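Local coordinates for hypothetical protein SA0798 (PDB 1XG8), which is of unknown function but has a thioredoxin-like fold and belongs to the DUF1462 family, at residues L78-V90 / G93-K107. Sequence-based numbering, arbitrary orientation.
Sequences LFYPLITMNDEYV and GYIQTKQITRFIDQK
Phe103 shows how one aromatic ring can fill the hollow of a beta hairpin. With chi1 at -178°, CG lies opposite the backbone N and the ring extends from helix 97-107 toward the hairpin, where one face receives Val90 CG2, 3.6 Å from the ring centroid, a CH-pi contact almost on the ring normal. Met85 CE meets the same ring at its edge, in the ring plane, 3.2 Å from Phe103 CE2: the chain is extended until chi3 (75°) turns CE back into the notch between Phe103, Ile104 and Lys107. Beside it Lys107 and Glu88 reach toward each other from opposite directions, and Lys107 NZ forms a salt bridge to Glu88 OE1 at 2.9 Å on that oxygen's syn lone pair. Such packing belongs to the C-terminal half of a thioredoxin-like fold, where a cis-proline, here Pro81, leads into a hairpin of strands 82-85 and 88-92 and helix 97-110 then packs against the sheet. Farther along, Ile100 CD1 is the bump that enters the dip between Ile83 CD1 (3.7 Å) and Val90 CG1 (3.8 Å). Ile95 CD1 plugs the next dip, between Ile83 and the Pro81 ring, itself backed by Ile31 of helix 28-42. Past it the backbones close up, Gly93 N donating to Pro81 O at 2.7 Å, while Gly93 CA lies against Phe79 CB.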
loop_
_atom_site.group_PDB
_atom_site.type_symbol
_atom_site.label_atom_id
_atom_site.label_comp_id
_atom_site.label_asym_id
_atom_site.label_seq_id
_atom_site.Cartn_x
_atom_site.Cartn_y
_atom_site.Cartn_z
ATOM N N LEU A 78 3.905 6.865 10.960
ATOM C CA LEU A 78 3.773 5.639 10.192
ATOM C C LEU A 78 5.140 5.284 9.624
ATOM O O LEU A 78 6.004 6.149 9.489
ATOM C CB LEU A 78 2.779 5.813 9.038
ATOM C CG LEU A 78 1.321 6.138 9.356
ATOM C CD1 LEU A 78 0.523 6.033 8.070
ATOM C CD2 LEU A 78 0.767 5.175 10.396
ATOM N N PHE A 79 5.329 4.009 9.302
ATOM C CA PHE A 79 6.578 3.527 8.726
ATOM C C PHE A 79 6.340 3.289 7.247
ATOM O O PHE A 79 5.228 3.457 6.744
ATOM C CB PHE A 79 7.000 2.191 9.355
ATOM C CG PHE A 79 7.124 2.224 10.855
ATOM C CD1 PHE A 79 7.187 1.035 11.579
ATOM C CD2 PHE A 79 7.170 3.429 11.549
ATOM C CE1 PHE A 79 7.293 1.047 12.971
ATOM C CE2 PHE A 79 7.273 3.451 12.941
ATOM C CZ PHE A 79 7.335 2.258 13.649
ATOM N N TYR A 80 7.394 2.899 6.544
ATOM C CA TYR A 80 7.267 2.582 5.132
ATOM C C TYR A 80 8.119 1.332 4.896
ATOM O O TYR A 80 9.079 1.076 5.626
ATOM C CB TYR A 80 7.716 3.762 4.261
ATOM C CG TYR A 80 9.189 4.057 4.342
ATOM C CD1 TYR A 80 10.112 3.323 3.592
ATOM C CD2 TYR A 80 9.667 5.055 5.186
ATOM C CE1 TYR A 80 11.469 3.576 3.679
ATOM C CE2 TYR A 80 11.026 5.315 5.283
ATOM C CZ TYR A 80 11.919 4.571 4.526
ATOM O OH TYR A 80 13.259 4.834 4.627
ATOM N N PRO A 81 7.775 0.530 3.878
ATOM C CA PRO A 81 6.648 0.740 2.957
ATOM C C PRO A 81 5.288 0.961 3.606
ATOM O O PRO A 81 4.971 0.361 4.625
ATOM C CB PRO A 81 6.660 -0.528 2.103
ATOM C CG PRO A 81 7.207 -1.565 3.052
ATOM C CD PRO A 81 8.359 -0.810 3.682
ATOM N N LEU A 82 4.500 1.850 3.008
ATOM C CA LEU A 82 3.146 2.115 3.472
ATOM C C LEU A 82 2.250 1.756 2.294
ATOM O O LEU A 82 2.491 2.193 1.166
ATOM C CB LEU A 82 2.953 3.590 3.841
ATOM C CG LEU A 82 1.509 4.035 4.142
ATOM C CD1 LEU A 82 1.021 3.447 5.452
ATOM C CD2 LEU A 82 1.462 5.552 4.216
ATOM N N ILE A 83 1.238 0.937 2.551
ATOM C CA ILE A 83 0.316 0.532 1.507
ATOM C C ILE A 83 -1.044 1.170 1.730
ATOM O O ILE A 83 -1.549 1.181 2.853
ATOM C CB ILE A 83 0.106 -1.007 1.490
ATOM C CG1 ILE A 83 1.441 -1.722 1.282
ATOM C CG2 ILE A 83 -0.872 -1.381 0.383
ATOM C CD1 ILE A 83 1.325 -3.200 0.961
ATOM N N THR A 84 -1.621 1.731 0.672
ATOM C CA THR A 84 -2.962 2.304 0.767
ATOM C C THR A 84 -3.733 1.861 -0.463
ATOM O O THR A 84 -3.153 1.681 -1.532
ATOM C CB THR A 84 -2.988 3.862 0.815
ATOM O OG1 THR A 84 -2.461 4.388 -0.400
ATOM C CG2 THR A 84 -2.198 4.390 2.002
ATOM N N MET A 85 -5.032 1.645 -0.302
ATOM C CA MET A 85 -5.886 1.245 -1.421
ATOM C C MET A 85 -7.071 2.192 -1.446
ATOM O O MET A 85 -7.870 2.227 -0.511
ATOM C CB MET A 85 -6.379 -0.192 -1.276
ATOM C CG MET A 85 -7.299 -0.610 -2.426
ATOM S SD MET A 85 -7.791 -2.347 -2.391
ATOM C CE MET A 85 -8.980 -2.333 -1.077
ATOM N N ASN A 86 -7.158 2.969 -2.520
ATOM C CA ASN A 86 -8.218 3.949 -2.670
ATOM C C ASN A 86 -8.080 4.994 -1.564
ATOM O O ASN A 86 -9.071 5.468 -1.007
ATOM C CB ASN A 86 -9.582 3.255 -2.625
ATOM C CG ASN A 86 -9.845 2.416 -3.873
ATOM O OD1 ASN A 86 -10.574 1.425 -3.826
ATOM N ND2 ASN A 86 -9.255 2.822 -4.997
ATOM N N ASP A 87 -6.826 5.334 -1.260
ATOM C CA ASP A 87 -6.486 6.325 -0.237
ATOM C C ASP A 87 -6.765 5.925 1.199
ATOM O O ASP A 87 -6.704 6.764 2.095
ATOM C CB ASP A 87 -7.190 7.651 -0.516
ATOM C CG ASP A 87 -6.551 8.418 -1.645
ATOM O OD1 ASP A 87 -5.342 8.725 -1.545
ATOM O OD2 ASP A 87 -7.254 8.715 -2.634
ATOM N N GLU A 88 -7.073 4.655 1.425
ATOM C CA GLU A 88 -7.343 4.181 2.774
ATOM C C GLU A 88 -6.113 3.443 3.302
ATOM O O GLU A 88 -5.468 2.701 2.556
ATOM C CB GLU A 88 -8.545 3.238 2.772
ATOM C CG GLU A 88 -9.797 3.822 2.148
ATOM C CD GLU A 88 -10.937 2.822 2.096
ATOM O OE1 GLU A 88 -10.767 1.737 1.490
ATOM O OE2 GLU A 88 -12.009 3.124 2.662
ATOM N N TYR A 89 -5.790 3.647 4.578
ATOM C CA TYR A 89 -4.644 2.987 5.190
ATOM C C TYR A 89 -4.856 1.482 5.258
ATOM O O TYR A 89 -5.889 1.013 5.736
ATOM C CB TYR A 89 -4.414 3.505 6.607
ATOM C CG TYR A 89 -3.451 2.651 7.412
ATOM C CD1 TYR A 89 -2.084 2.634 7.125
ATOM C CD2 TYR A 89 -3.917 1.830 8.441
ATOM C CE1 TYR A 89 -1.210 1.818 7.839
ATOM C CE2 TYR A 89 -3.056 1.014 9.160
ATOM C CZ TYR A 89 -1.708 1.011 8.856
ATOM O OH TYR A 89 -0.868 0.198 9.566
ATOM N N VAL A 90 -3.869 0.731 4.782
ATOM C CA VAL A 90 -3.939 -0.724 4.814
ATOM C C VAL A 90 -2.838 -1.315 5.694
ATOM O O VAL A 90 -3.129 -2.029 6.644
ATOM C CB VAL A 90 -3.842 -1.314 3.391
ATOM C CG1 VAL A 90 -3.746 -2.825 3.459
ATOM C CG2 VAL A 90 -5.062 -0.904 2.580
ATOM N N GLY A 93 5.235 -0.480 7.159
ATOM C CA GLY A 93 6.411 -1.079 7.773
ATOM C C GLY A 93 6.472 -2.584 7.638
ATOM O O GLY A 93 6.704 -3.103 6.549
ATOM N N TYR A 94 6.304 -3.287 8.751
ATOM C CA TYR A 94 6.295 -4.736 8.720
ATOM C C TYR A 94 4.904 -5.056 8.162
ATOM O O TYR A 94 3.890 -4.619 8.712
ATOM C CB TYR A 94 6.478 -5.290 10.139
ATOM C CG TYR A 94 7.895 -5.174 10.663
ATOM C CD1 TYR A 94 8.936 -5.850 10.037
ATOM C CD2 TYR A 94 8.198 -4.376 11.770
ATOM C CE1 TYR A 94 10.248 -5.741 10.489
ATOM C CE2 TYR A 94 9.515 -4.259 12.238
ATOM C CZ TYR A 94 10.535 -4.948 11.585
ATOM O OH TYR A 94 11.849 -4.854 12.009
ATOM N N ILE A 95 4.845 -5.803 7.065
ATOM C CA ILE A 95 3.563 -6.093 6.443
ATOM C C ILE A 95 3.278 -7.575 6.248
ATOM O O ILE A 95 4.097 -8.304 5.698
ATOM C CB ILE A 95 3.471 -5.373 5.074
ATOM C CG1 ILE A 95 3.550 -3.861 5.291
ATOM C CG2 ILE A 95 2.185 -5.748 4.347
ATOM C CD1 ILE A 95 3.869 -3.094 4.049
ATOM N N GLN A 96 2.108 -8.008 6.711
ATOM C CA GLN A 96 1.692 -9.396 6.569
ATOM C C GLN A 96 0.699 -9.528 5.432
ATOM O O GLN A 96 -0.113 -8.637 5.191
ATOM C CB GLN A 96 1.038 -9.915 7.847
ATOM C CG GLN A 96 2.006 -10.308 8.945
ATOM C CD GLN A 96 1.294 -10.950 10.121
ATOM O OE1 GLN A 96 0.481 -11.852 9.944
ATOM N NE2 GLN A 96 1.602 -10.492 11.328
ATOM N N THR A 97 0.775 -10.660 4.748
ATOM C CA THR A 97 -0.091 -10.975 3.628
ATOM C C THR A 97 -1.563 -10.937 4.034
ATOM O O THR A 97 -2.405 -10.480 3.269
ATOM C CB THR A 97 0.232 -12.369 3.103
ATOM O OG1 THR A 97 1.652 -12.536 3.066
ATOM C CG2 THR A 97 -0.325 -12.550 1.709
ATOM N N LYS A 98 -1.862 -11.431 5.233
ATOM C CA LYS A 98 -3.227 -11.453 5.745
ATOM C C LYS A 98 -3.807 -10.054 5.887
ATOM O O LYS A 98 -5.007 -9.865 5.699
ATOM C CB LYS A 98 -3.282 -12.163 7.095
ATOM C CG LYS A 98 -3.086 -13.666 7.000
ATOM C CD LYS A 98 -4.180 -14.326 6.160
ATOM C CE LYS A 98 -3.884 -15.804 5.919
ATOM N NZ LYS A 98 -3.727 -16.553 7.191
ATOM N N GLN A 99 -2.967 -9.080 6.227
ATOM C CA GLN A 99 -3.422 -7.696 6.360
ATOM C C GLN A 99 -3.969 -7.211 5.020
ATOM O O GLN A 99 -4.997 -6.531 4.961
ATOM C CB GLN A 99 -2.278 -6.771 6.755
ATOM C CG GLN A 99 -1.602 -7.108 8.044
ATOM C CD GLN A 99 -0.686 -5.992 8.483
ATOM O OE1 GLN A 99 -1.152 -4.897 8.816
ATOM N NE2 GLN A 99 0.623 -6.249 8.470
ATOM N N ILE A 100 -3.259 -7.551 3.949
ATOM C CA ILE A 100 -3.673 -7.168 2.618
ATOM C C ILE A 100 -4.946 -7.915 2.225
ATOM O O ILE A 100 -5.909 -7.305 1.760
ATOM C CB ILE A 100 -2.597 -7.494 1.560
ATOM C CG1 ILE A 100 -1.235 -6.944 1.992
ATOM C CG2 ILE A 100 -3.020 -6.915 0.214
ATOM C CD1 ILE A 100 -1.243 -5.494 2.298
ATOM N N THR A 101 -4.963 -9.231 2.414
ATOM C CA THR A 101 -6.133 -10.011 2.025
ATOM C C THR A 101 -7.372 -9.749 2.874
ATOM O O THR A 101 -8.477 -9.600 2.343
ATOM C CB THR A 101 -5.826 -11.535 2.017
ATOM O OG1 THR A 101 -5.366 -11.953 3.308
ATOM C CG2 THR A 101 -4.775 -11.848 0.961
ATOM N N ARG A 102 -7.199 -9.679 4.185
ATOM C CA ARG A 102 -8.344 -9.432 5.039
ATOM C C ARG A 102 -8.962 -8.064 4.788
ATOM O O ARG A 102 -10.158 -7.880 4.977
ATOM C CB ARG A 102 -7.954 -9.594 6.508
ATOM C CG ARG A 102 -7.691 -11.042 6.885
ATOM C CD ARG A 102 -7.309 -11.203 8.340
ATOM N NE ARG A 102 -7.047 -12.605 8.656
ATOM C CZ ARG A 102 -6.720 -13.060 9.863
ATOM N NH1 ARG A 102 -6.610 -12.225 10.888
ATOM N NH2 ARG A 102 -6.511 -14.359 10.049
ATOM N N PHE A 103 -8.151 -7.105 4.365
ATOM C CA PHE A 103 -8.655 -5.764 4.082
ATOM C C PHE A 103 -9.574 -5.822 2.855
ATOM O O PHE A 103 -10.648 -5.232 2.844
ATOM C CB PHE A 103 -7.499 -4.798 3.811
ATOM C CG PHE A 103 -7.937 -3.378 3.557
ATOM C CD1 PHE A 103 -8.164 -2.507 4.618
ATOM C CD2 PHE A 103 -8.141 -2.916 2.253
ATOM C CE1 PHE A 103 -8.588 -1.187 4.387
ATOM C CE2 PHE A 103 -8.566 -1.598 2.010
ATOM C CZ PHE A 103 -8.789 -0.731 3.083
ATOM N N ILE A 104 -9.146 -6.538 1.822
ATOM C CA ILE A 104 -9.944 -6.671 0.609
ATOM C C ILE A 104 -11.134 -7.600 0.845
ATOM O O ILE A 104 -12.274 -7.254 0.512
ATOM C CB ILE A 104 -9.091 -7.216 -0.556
ATOM C CG1 ILE A 104 -8.041 -6.180 -0.947
ATOM C CG2 ILE A 104 -9.976 -7.546 -1.760
ATOM C CD1 ILE A 104 -7.088 -6.676 -1.998
ATOM N N ASP A 105 -10.871 -8.772 1.423
ATOM C CA ASP A 105 -11.933 -9.740 1.714
ATOM C C ASP A 105 -13.069 -9.101 2.491
ATOM O O ASP A 105 -14.243 -9.332 2.200
ATOM C CB ASP A 105 -11.384 -10.912 2.519
ATOM C CG ASP A 105 -10.477 -11.793 1.704
ATOM O OD1 ASP A 105 -10.386 -11.582 0.469
ATOM O OD2 ASP A 105 -9.860 -12.706 2.293
ATOM N N GLN A 106 -12.708 -8.302 3.486
ATOM C CA GLN A 106 -13.690 -7.621 4.307
ATOM C C GLN A 106 -14.610 -6.791 3.423
ATOM O O GLN A 106 -15.817 -6.751 3.656
ATOM C CB GLN A 106 -12.987 -6.728 5.331
ATOM C CG GLN A 106 -13.917 -6.032 6.303
ATOM C CD GLN A 106 -14.791 -4.992 5.631
ATOM O OE1 GLN A 106 -14.318 -4.209 4.799
ATOM N NE2 GLN A 106 -16.069 -4.968 5.991
ATOM N N LYS A 107 -14.043 -6.132 2.412
ATOM C CA LYS A 107 -14.831 -5.309 1.491
ATOM C C LYS A 107 -15.763 -6.164 0.633
ATOM O O LYS A 107 -16.948 -5.862 0.502
ATOM C CB LYS A 107 -13.903 -4.490 0.588
ATOM C CG LYS A 107 -13.487 -3.153 1.178
ATOM C CD LYS A 107 -12.299 -2.579 0.431
ATOM C CE LYS A 107 -12.260 -1.060 0.503
ATOM N NZ LYS A 107 -12.514 -0.542 1.861
#